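Local coordinates for nitroreductase family protein (Sphingopyxis sp., PDB 7DP1), which reduces nitro groups of dinitroaniline herbicides as an FMN- and NADPH-dependent nitroreductase, at residues Q127-F132 with Q175-M180; D68-R73 with G182-A187. The protein carries 1 engineered substitution. All coordinates share one frame; numbering follows the deposited sequence.

Contact 1: residues Q127-F132 with Q175-M180; sequences QNYRGF and QECWAM. With FMN (flavin mononucleotide), chain C.
The carboxamides of Asn-128 and Gln-175 cross obliquely beside the pyrimidine end of the flavin, their planes 26° apart, and carry the polar half of the contact. Gln-175 reaches over on a chain extended beyond CG, and its NE2 spends one N-H on each of two acceptors, both nearly straight and close to the amide plane. The bond from NE2 to Asn-128 O, 2.8 Å long, lies in the carbonyl plane on a lone pair; the one to Asn-128 OD1, 3.0 Å, comes from above the carbonyl plane. The other end of the amide is held too: Trp-178 NE1 points in its own ring plane at Gln-175 OE1, 2.9 Å away, which fixes the flip of the glutamine. Asn-128 ND2 is given to Phe-125 O, so OD1 is turned to FMN N3, accepting its N-H at 2.8 Å. In this FMN pocket of the nitroreductase fold the amide of Gln-175 is thus second shell to Asn-128, although its CA and CB touch the flavin directly. Along the N5-O4 edge, Glu-176 N donates to FMN N5 (2.7 Å) and Cys-177 N to O4; the former suits the unprotonated N5 of oxidised flavin and may polarise it toward accepting hydride. Tyr-129 sets its ring edge against the six-membered ring of Trp-178, a T-shaped pair with planes at 85°, CD1 lying over the indole face. Its hydroxyl donates to Cys-177 O at 3.0 Å, an oxygen that also receives Met-180 N. With chi1 59°, Cys-177 SG sits obliquely 4.4 Å from the Tyr-129 ring centroid, its small thiol fitting between asparagine, tyrosine and indole.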
loop_
_atom_site.group_PDB
_atom_site.type_symbol
_atom_site.label_atom_id
_atom_site.label_comp_id
_atom_site.label_asym_id
_atom_site.label_seq_id
_atom_site.Cartn_x
_atom_site.Cartn_y
_atom_site.Cartn_z
ATOM N N GLN A 127 -11.134 14.111 17.971
ATOM C CA GLN A 127 -12.167 13.920 16.959
ATOM C C GLN A 127 -11.864 12.677 16.129
ATOM O O GLN A 127 -12.768 12.081 15.541
ATOM C CB GLN A 127 -12.262 15.145 16.051
ATOM C CG GLN A 127 -12.925 16.356 16.699
ATOM C CD GLN A 127 -14.442 16.283 16.702
ATOM O OE1 GLN A 127 -15.028 15.231 16.464
ATOM N NE2 GLN A 127 -15.086 17.411 16.977
ATOM N N ASN A 128 -10.589 12.284 16.099
ATOM C CA ASN A 128 -10.159 11.064 15.405
ATOM C C ASN A 128 -11.017 9.888 15.850
ATOM O O ASN A 128 -11.406 9.030 15.055
ATOM C CB ASN A 128 -8.683 10.739 15.699
ATOM C CG ASN A 128 -7.712 11.369 14.707
ATOM O OD1 ASN A 128 -7.375 10.769 13.690
ATOM N ND2 ASN A 128 -7.216 12.561 15.033
ATOM N N TYR A 129 -11.296 9.845 17.143
ATOM C CA TYR A 129 -11.968 8.694 17.713
ATOM C C TYR A 129 -13.491 8.765 17.533
ATOM O O TYR A 129 -14.217 7.887 18.005
ATOM C CB TYR A 129 -11.552 8.547 19.177
ATOM C CG TYR A 129 -10.069 8.222 19.243
ATOM C CD1 TYR A 129 -9.586 6.999 18.784
ATOM C CD2 TYR A 129 -9.144 9.153 19.715
ATOM C CE1 TYR A 129 -8.221 6.703 18.813
ATOM C CE2 TYR A 129 -7.775 8.860 19.752
ATOM C CZ TYR A 129 -7.329 7.637 19.304
ATOM O OH TYR A 129 -5.986 7.342 19.341
ATOM N N ARG A 130 -13.951 9.774 16.792
ATOM C CA ARG A 130 -15.298 9.763 16.240
ATOM C C ARG A 130 -15.258 9.718 14.708
ATOM O O ARG A 130 -16.255 9.999 14.046
ATOM C CB ARG A 130 -16.062 11.018 16.664
ATOM C CG ARG A 130 -15.845 11.462 18.089
ATOM C CD ARG A 130 -16.613 12.757 18.361
ATOM N NE ARG A 130 -17.738 12.589 19.272
ATOM C CZ ARG A 130 -17.630 12.570 20.596
ATOM N NH1 ARG A 130 -16.441 12.704 21.167
ATOM N NH2 ARG A 130 -18.709 12.416 21.347
ATOM N N GLY A 131 -14.120 9.319 14.147
ATOM C CA GLY A 131 -13.993 9.192 12.706
ATOM C C GLY A 131 -14.248 10.528 12.028
ATOM O O GLY A 131 -14.630 10.593 10.858
ATOM N N PHE A 132 -14.027 11.602 12.779
ATOM C CA PHE A 132 -14.272 12.956 12.297
ATOM C C PHE A 132 -15.705 13.098 11.821
ATOM O O PHE A 132 -15.974 13.876 10.909
ATOM C CB PHE A 132 -13.305 13.330 11.167
ATOM C CG PHE A 132 -11.857 13.257 11.556
ATOM C CD1 PHE A 132 -11.351 14.083 12.544
ATOM C CD2 PHE A 132 -11.005 12.358 10.942
ATOM C CE1 PHE A 132 -10.015 14.029 12.901
ATOM C CE2 PHE A 132 -9.669 12.288 11.304
ATOM C CZ PHE A 132 -9.172 13.126 12.286
ATOM N N GLN A 175 -6.819 5.989 9.251
ATOM C CA GLN A 175 -6.571 6.339 10.658
ATOM C C GLN A 175 -5.820 5.263 11.419
ATOM O O GLN A 175 -6.396 4.234 11.752
ATOM C CB GLN A 175 -7.875 6.588 11.397
ATOM C CG GLN A 175 -8.662 7.799 10.986
ATOM C CD GLN A 175 -9.810 8.026 11.948
ATOM O OE1 GLN A 175 -10.828 7.340 11.881
ATOM N NE2 GLN A 175 -9.639 8.970 12.874
ATOM N N GLU A 176 -4.561 5.520 11.751
ATOM C CA GLU A 176 -3.805 4.581 12.573
ATOM C C GLU A 176 -4.088 4.777 14.052
ATOM O O GLU A 176 -3.643 3.988 14.891
ATOM C CB GLU A 176 -2.316 4.735 12.318
ATOM C CG GLU A 176 -1.757 3.680 11.425
ATOM C CD GLU A 176 -0.524 4.164 10.681
ATOM O OE1 GLU A 176 -0.032 5.277 10.982
ATOM O OE2 GLU A 176 -0.060 3.421 9.795
ATOM N N CYS A 177 -4.805 5.845 14.380
ATOM C CA CYS A 177 -5.064 6.164 15.785
ATOM C C CYS A 177 -5.775 5.017 16.522
ATOM O O CYS A 177 -5.585 4.828 17.724
ATOM C CB CYS A 177 -5.896 7.446 15.885
ATOM S SG CYS A 177 -7.489 7.340 15.031
ATOM N N TRP A 178 -6.566 4.240 15.787
ATOM C CA TRP A 178 -7.302 3.111 16.362
ATOM C C TRP A 178 -6.368 2.000 16.850
ATOM O O TRP A 178 -6.701 1.248 17.775
ATOM C CB TRP A 178 -8.305 2.558 15.332
ATOM C CG TRP A 178 -9.348 3.600 14.964
ATOM C CD1 TRP A 178 -9.382 4.362 13.828
ATOM C CD2 TRP A 178 -10.457 4.033 15.770
ATOM N NE1 TRP A 178 -10.447 5.228 13.874
ATOM C CE2 TRP A 178 -11.125 5.042 15.053
ATOM C CE3 TRP A 178 -10.957 3.646 17.021
ATOM C CZ2 TRP A 178 -12.274 5.671 15.539
ATOM C CZ3 TRP A 178 -12.098 4.280 17.514
ATOM C CH2 TRP A 178 -12.742 5.278 16.774
ATOM N N ALA A 179 -5.193 1.895 16.235
ATOM C CA ALA A 179 -4.237 0.883 16.657
ATOM C C ALA A 179 -3.679 1.183 18.052
ATOM O O ALA A 179 -3.089 0.306 18.679
ATOM C CB ALA A 179 -3.087 0.757 15.621
ATOM N N MET A 180 -3.871 2.409 18.540
ATOM C CA MET A 180 -3.554 2.760 19.938
ATOM C C MET A 180 -4.375 1.993 20.966
ATOM O O MET A 180 -3.996 1.923 22.132
ATOM C CB MET A 180 -3.735 4.259 20.179
ATOM C CG MET A 180 -2.641 5.116 19.556
ATOM S SD MET A 180 -1.127 5.034 20.540
ATOM C CE MET A 180 -0.279 3.635 19.806
HETATM N N1 FMN C . -4.592 11.172 9.714
HETATM C C2 FMN C . -5.114 11.503 10.948
HETATM O O2 FMN C . -5.521 12.638 11.164
HETATM N N3 FMN C . -5.184 10.570 11.956
HETATM C C4 FMN C . -4.739 9.286 11.753
HETATM O O4 FMN C . -4.829 8.455 12.675
HETATM C C4A FMN C . -4.199 8.956 10.510
HETATM N N5 FMN C . -3.732 7.683 10.270
HETATM C C5A FMN C . -3.216 7.335 9.037
HETATM C C6 FMN C . -2.770 6.031 8.837
HETATM C C7 FMN C . -2.244 5.661 7.614
HETATM C C7M FMN C . -1.768 4.262 7.369
HETATM C C8 FMN C . -2.164 6.589 6.587
HETATM C C8M FMN C . -1.604 6.123 5.274
HETATM C C9 FMN C . -2.607 7.900 6.780
HETATM C C9A FMN C . -3.135 8.282 8.015
HETATM N N10 FMN C . -3.589 9.569 8.259
HETATM C C10 FMN C . -4.117 9.903 9.496
HETATM C "C1'" FMN C . -3.556 10.618 7.194
HETATM C "C2'" FMN C . -2.184 11.233 6.930
HETATM O "O2'" FMN C . -1.909 12.203 7.908
HETATM C "C3'" FMN C . -2.226 11.897 5.557
HETATM O "O3'" FMN C . -2.274 10.855 4.605
HETATM C "C4'" FMN C . -1.007 12.759 5.243
HETATM O "O4'" FMN C . -0.892 13.898 6.077
HETATM C "C5'" FMN C . -1.152 13.253 3.823
HETATM O "O5'" FMN C . -2.331 14.018 3.757
HETATM P P FMN C . -3.384 13.634 2.604
HETATM O O1P FMN C . -4.661 14.384 2.853
HETATM O O2P FMN C . -2.791 13.997 1.254
HETATM O O3P FMN C . -3.622 12.136 2.649
#

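Contact 2: residues D68-R73 with G182-A187; sequences DAVAAR and GATVRA
Apolar packing carries most of this nearly antiparallel helix pair, in which helix 60-74 and helix 182-189 run side by side with local axes 9.4 Å apart at 156°. Thr-184 faces the partner helix squarely. Its methyl CG2, anti to the backbone N, presses end-on toward the methyl of Ala-69, CG2 to CB 3.6 Å, and also lies near the backbone N of the following residue, Val-70. Alanine suits this place because its single methyl gives the threonine a shallow surface to rest on. One step along each helix, on the more buried flank, Val-70 and Val-185 cross obliquely and meet tip to tip through their CG2 methyls at 3.9 Å. Both valines place CG2 anti to the carbonyl carbon, and their branched, stiff side chains need no polar partner as they turn inward to the protein, where Val-70 also packs on Trp-178 and Tyr-181.

Polar atoms enter on the other flank. The hydroxyl branch of Thr-184, OG1, lies beside the backbone N and touches the aliphatic part of Arg-73, with CG 3.4 Å from OG1. It is hydrogen-bonded to Gln-82 OE1, beyond the two helices. Arg-73 bends at chi2 and chi3 (-56° and -71°), folding its methylenes across the threonine while NE goes to Gly-80 O. Thr-184 OG1 and Arg-73 NE therefore both turn to the loop that follows helix 60-74, and the two helices themselves are joined by van der Waals contact, with threonine serving both sides: a methyl for its neighbour helix, a hydroxyl for the loop.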
loop_
_atom_site.group_PDB
_atom_site.type_symbol
_atom_site.label_atom_id
_atom_site.label_comp_id
_atom_site.label_asym_id
_atom_site.label_seq_id
_atom_site.Cartn_x
_atom_site.Cartn_y
_atom_site.Cartn_z
ATOM N N ASP A 68 -17.516 4.164 22.054
ATOM C CA ASP A 68 -17.712 4.321 23.490
ATOM C C ASP A 68 -16.653 3.551 24.259
ATOM O O ASP A 68 -16.120 4.022 25.264
ATOM C CB ASP A 68 -19.099 3.820 23.897
ATOM C CG ASP A 68 -20.219 4.709 23.386
ATOM O OD1 ASP A 68 -19.936 5.842 22.937
ATOM O OD2 ASP A 68 -21.390 4.278 23.445
ATOM N N ALA A 69 -16.363 2.350 23.772
ATOM C CA ALA A 69 -15.357 1.506 24.383
ATOM C C ALA A 69 -13.998 2.181 24.340
ATOM O O ALA A 69 -13.277 2.200 25.331
ATOM C CB ALA A 69 -15.308 0.172 23.695
ATOM N N VAL A 70 -13.652 2.740 23.187
ATOM C CA VAL A 70 -12.371 3.406 23.052
ATOM C C VAL A 70 -12.340 4.687 23.902
ATOM O O VAL A 70 -11.320 5.017 24.505
ATOM C CB VAL A 70 -12.078 3.729 21.583
ATOM C CG1 VAL A 70 -10.853 4.616 21.468
ATOM C CG2 VAL A 70 -11.847 2.425 20.793
ATOM N N ALA A 71 -13.465 5.387 23.981
ATOM C CA ALA A 71 -13.547 6.578 24.820
ATOM C C ALA A 71 -13.273 6.239 26.292
ATOM O O ALA A 71 -12.645 7.014 27.015
ATOM C CB ALA A 71 -14.893 7.241 24.663
ATOM N N ALA A 72 -13.759 5.082 26.732
ATOM C CA ALA A 72 -13.510 4.613 28.096
ATOM C C ALA A 72 -12.017 4.428 28.361
ATOM O O ALA A 72 -11.550 4.709 29.456
ATOM C CB ALA A 72 -14.258 3.316 28.358
ATOM N N ARG A 73 -11.281 3.926 27.370
ATOM C CA ARG A 73 -9.841 3.801 27.490
ATOM C C ARG A 73 -9.234 5.188 27.499
ATOM O O ARG A 73 -8.307 5.470 28.265
ATOM C CB ARG A 73 -9.249 2.978 26.331
ATOM C CG ARG A 73 -9.779 1.559 26.216
ATOM C CD ARG A 73 -9.573 0.793 27.511
ATOM N NE ARG A 73 -8.160 0.485 27.743
ATOM C CZ ARG A 73 -7.723 -0.313 28.714
ATOM N NH1 ARG A 73 -6.428 -0.556 28.839
ATOM N NH2 ARG A 73 -8.582 -0.872 29.559
ATOM N N GLY A 182 -5.906 -1.228 20.060
ATOM C CA GLY A 182 -6.207 -2.386 19.238
ATOM C C GLY A 182 -7.046 -3.447 19.937
ATOM O O GLY A 182 -8.064 -3.893 19.400
ATOM N N ALA A 183 -6.627 -3.830 21.140
ATOM C CA ALA A 183 -7.285 -4.903 21.886
ATOM C C ALA A 183 -8.748 -4.592 22.152
ATOM O O ALA A 183 -9.601 -5.463 22.017
ATOM C CB ALA A 183 -6.561 -5.164 23.205
ATOM N N THR A 184 -9.030 -3.351 22.540
ATOM C CA THR A 184 -10.406 -2.916 22.763
ATOM C C THR A 184 -11.212 -2.973 21.468
ATOM O O THR A 184 -12.307 -3.514 21.434
ATOM C CB THR A 184 -10.478 -1.484 23.309
ATOM O OG1 THR A 184 -9.925 -1.446 24.624
ATOM C CG2 THR A 184 -11.928 -1.011 23.356
ATOM N N VAL A 185 -10.666 -2.393 20.408
ATOM C CA VAL A 185 -11.342 -2.404 19.113
ATOM C C VAL A 185 -11.626 -3.842 18.674
ATOM O O VAL A 185 -12.765 -4.177 18.337
ATOM C CB VAL A 185 -10.515 -1.675 18.046
ATOM C CG1 VAL A 185 -11.210 -1.731 16.652
ATOM C CG2 VAL A 185 -10.238 -0.238 18.479
ATOM N N ARG A 186 -10.599 -4.690 18.717
ATOM C CA ARG A 186 -10.750 -6.094 18.352
ATOM C C ARG A 186 -11.831 -6.734 19.205
ATOM O O ARG A 186 -12.610 -7.541 18.706
ATOM C CB ARG A 186 -9.433 -6.873 18.495
ATOM C CG ARG A 186 -8.439 -6.604 17.366
ATOM C CD ARG A 186 -7.303 -7.626 17.333
ATOM N NE ARG A 186 -6.161 -7.160 18.105
ATOM C CZ ARG A 186 -5.830 -7.604 19.303
ATOM N NH1 ARG A 186 -6.550 -8.559 19.889
ATOM N NH2 ARG A 186 -4.774 -7.092 19.916
ATOM N N ALA A 187 -11.859 -6.405 20.494
ATOM C CA ALA A 187 -12.899 -6.938 21.358
ATOM C C ALA A 187 -14.299 -6.519 20.892
ATOM O O ALA A 187 -15.183 -7.364 20.733
ATOM C CB ALA A 187 -12.671 -6.503 22.806
#

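In the fold
Contact 1 is a core contact, its centre about 8 Å from that of the chain, and joins two loops round the flavin; contact 2, about 17 Å from the same centre, is partly buried and joins two helices. Along the chain, contact 1 is nested inside the loop closed by contact 2. They meet chiefly at Val-70, whose CG2 lies 3.8 Å from Trp-178 CZ3 and whose other methyl touches Tyr-129, so helix 60-74 backs the aromatic pair; Trp-178 O also rests against Val-185 CG2. The chemistry follows the place: directed hydrogen bonds satisfy amides beside the cofactor in contact 1, alongside a T-shaped aromatic pair, whereas methyl packing, with polar tips turned to a loop, serves contact 2.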